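Local structure of UspA1 (Moraxella catarrhalis, 3NTN) at residues Asn89-Gly94 and Val98-Ser103. The protein serves as a trimeric autotransporter adhesin of the bacterial outer membrane, probably attaching the cell to host fibronectin and the receptor CEACAM1. Sequence-based numbering, arbitrary orientation.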
loop_
_atom_site.group_PDB
_atom_site.type_symbol
_atom_site.label_atom_id
_atom_site.label_comp_id
_atom_site.label_asym_id
_atom_site.label_seq_id
_atom_site.Cartn_x
_atom_site.Cartn_y
_atom_site.Cartn_z
ATOM N N ASN B 89 -17.043 -6.805 -1.928
ATOM C CA ASN B 89 -15.770 -7.409 -2.294
ATOM C C ASN B 89 -16.033 -8.934 -2.324
ATOM O O ASN B 89 -16.926 -9.412 -1.614
ATOM C CB ASN B 89 -14.672 -7.073 -1.280
ATOM C CG ASN B 89 -14.463 -5.553 -1.096
ATOM O OD1 ASN B 89 -14.227 -4.821 -2.063
ATOM N ND2 ASN B 89 -14.509 -5.091 0.159
ATOM N N THR B 90 -15.327 -9.672 -3.179
ATOM C CA THR B 90 -15.506 -11.119 -3.276
ATOM C C THR B 90 -14.140 -11.772 -3.450
ATOM O O THR B 90 -13.384 -11.317 -4.298
ATOM C CB THR B 90 -16.359 -11.520 -4.486
ATOM O OG1 THR B 90 -17.656 -10.894 -4.414
ATOM C CG2 THR B 90 -16.498 -13.076 -4.584
ATOM N N VAL B 91 -13.854 -12.830 -2.654
ATOM C CA VAL B 91 -12.706 -13.748 -2.849
ATOM C C VAL B 91 -13.298 -15.126 -3.069
ATOM O O VAL B 91 -14.024 -15.615 -2.235
ATOM C CB VAL B 91 -11.710 -13.762 -1.594
ATOM C CG1 VAL B 91 -10.506 -14.782 -1.767
ATOM C CG2 VAL B 91 -11.173 -12.377 -1.309
ATOM N N LYS B 92 -13.000 -15.756 -4.196
ATOM C CA LYS B 92 -13.653 -17.004 -4.590
ATOM C C LYS B 92 -12.783 -18.163 -4.129
ATOM O O LYS B 92 -11.622 -17.973 -3.798
ATOM C CB LYS B 92 -13.830 -17.069 -6.119
ATOM C CG LYS B 92 -14.850 -16.127 -6.749
ATOM C CD LYS B 92 -15.099 -16.466 -8.216
ATOM C CE LYS B 92 -16.173 -15.570 -8.820
ATOM N NZ LYS B 92 -16.491 -15.931 -10.233
ATOM N N LYS B 93 -13.359 -19.355 -4.096
ATOM C CA LYS B 93 -12.683 -20.613 -3.758
ATOM C C LYS B 93 -11.479 -20.787 -4.676
ATOM O O LYS B 93 -11.615 -20.636 -5.878
ATOM C CB LYS B 93 -13.700 -21.737 -3.977
ATOM C CG LYS B 93 -13.420 -23.071 -3.299
ATOM C CD LYS B 93 -14.084 -24.260 -4.064
ATOM C CE LYS B 93 -13.911 -25.561 -3.275
ATOM N NZ LYS B 93 -14.302 -26.804 -3.986
ATOM N N GLY B 94 -10.304 -21.094 -4.128
ATOM C CA GLY B 94 -9.065 -21.154 -4.948
ATOM C C GLY B 94 -8.377 -19.800 -5.239
ATOM O O GLY B 94 -7.543 -19.697 -6.169
ATOM N N VAL B 98 -5.697 -13.612 0.128
ATOM C CA VAL B 98 -5.970 -12.382 -0.558
ATOM C C VAL B 98 -6.567 -11.403 0.447
ATOM O O VAL B 98 -7.365 -11.798 1.284
ATOM C CB VAL B 98 -6.878 -12.623 -1.730
ATOM C CG1 VAL B 98 -7.363 -11.283 -2.333
ATOM C CG2 VAL B 98 -6.188 -13.559 -2.763
ATOM N N PHE B 99 -6.092 -10.152 0.419
ATOM C CA PHE B 99 -6.457 -9.154 1.432
ATOM C C PHE B 99 -6.998 -7.936 0.765
ATOM O O PHE B 99 -6.312 -7.364 -0.060
ATOM C CB PHE B 99 -5.246 -8.810 2.306
ATOM C CG PHE B 99 -4.646 -10.046 2.984
ATOM C CD1 PHE B 99 -5.105 -10.464 4.253
ATOM C CD2 PHE B 99 -3.695 -10.838 2.317
ATOM C CE1 PHE B 99 -4.600 -11.611 4.861
ATOM C CE2 PHE B 99 -3.167 -12.008 2.916
ATOM C CZ PHE B 99 -3.639 -12.408 4.180
ATOM N N ILE B 100 -8.212 -7.537 1.164
ATOM C CA ILE B 100 -8.891 -6.387 0.588
ATOM C C ILE B 100 -9.266 -5.361 1.653
ATOM O O ILE B 100 -9.933 -5.660 2.623
ATOM C CB ILE B 100 -10.194 -6.843 -0.142
ATOM C CG1 ILE B 100 -9.859 -7.938 -1.196
ATOM C CG2 ILE B 100 -10.864 -5.644 -0.777
ATOM C CD1 ILE B 100 -11.090 -8.608 -1.823
ATOM N N LEU B 101 -8.813 -4.125 1.485
ATOM C CA LEU B 101 -9.331 -3.038 2.308
ATOM C C LEU B 101 -9.805 -2.019 1.280
ATOM O O LEU B 101 -8.984 -1.352 0.665
ATOM C CB LEU B 101 -8.228 -2.477 3.245
ATOM C CG LEU B 101 -8.598 -1.252 4.104
ATOM C CD1 LEU B 101 -9.696 -1.584 5.099
ATOM C CD2 LEU B 101 -7.390 -0.671 4.815
ATOM N N GLY B 102 -11.109 -1.970 1.030
ATOM C CA GLY B 102 -11.612 -1.358 -0.186
ATOM C C GLY B 102 -13.086 -1.634 -0.388
ATOM O O GLY B 102 -13.748 -2.245 0.483
ATOM N N SER B 103 -13.612 -1.186 -1.524
ATOM C CA SER B 103 -15.001 -1.361 -1.880
ATOM C C SER B 103 -15.111 -1.553 -3.381
ATOM O O SER B 103 -14.247 -1.113 -4.129
ATOM C CB SER B 103 -15.811 -0.142 -1.474
ATOM O OG SER B 103 -15.192 1.045 -1.918
#
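Asn89 lays its carboxamide against Ile100 and Gly102, and here the two segments pack most closely. The methyl CG2 of Ile100 lies 3.6 Å from CG of Asn89, while the amide nitrogen ND2 gives a nearly straight hydrogen bond (169°) to the carbonyl O of Gly102, 3.0 Å away. The oxygen lies close to the plane of the amide, yet the nitrogen approaches it from well above the carbonyl plane. With CG beside its backbone N (chi1 -57°), the amide reaches the corner where the chain turns at Gly102. Asparagine suits this buried place because its carboxamide offers both donor and acceptor: ND2 also bonds OD1 of Asn75, and OD1 bonds the hydroxyl of Thr105, so the buried polar atoms have partners. Gly102 corners with a positive, nearly extended phi that residues with a side chain seldom adopt.

Strands 89-91 and 99-101 run antiparallel, their axes 8.8 Å apart, and belong to different parallel sheets: the contact joins the second strand of one coil of the left-handed parallel beta-roll of the YadA-like head to the first strand of the next. Val91 and Ile100 point into the coil, and CG2 of Val91 meets CD1 of Ile100 at 3.8 Å. The extended isoleucine (chi2 171°) carries CD1 to Val91 and to CB of Asn89, while CG2 lies against the carboxamide. Beta-branched residues fit well, being both at ease in strands and compact enough for the narrow interior.

Toward Val98 the packing slackens: its CG1 comes only to 4.1 Å from CG2 of Val91. Past Val91 the chain swings out into solvent, where the charged ends of Lys92 and Lys93 can stay hydrated; at Gly94's backbone angles a CB would press on the carbonyl O of Lys93. On the other face of strand 99-101, Phe99 and Leu101 turn away from strand 89-91 and pack against neighbouring subunits, Leu101 meeting Leu101 of the second subunit and Val83 of the third.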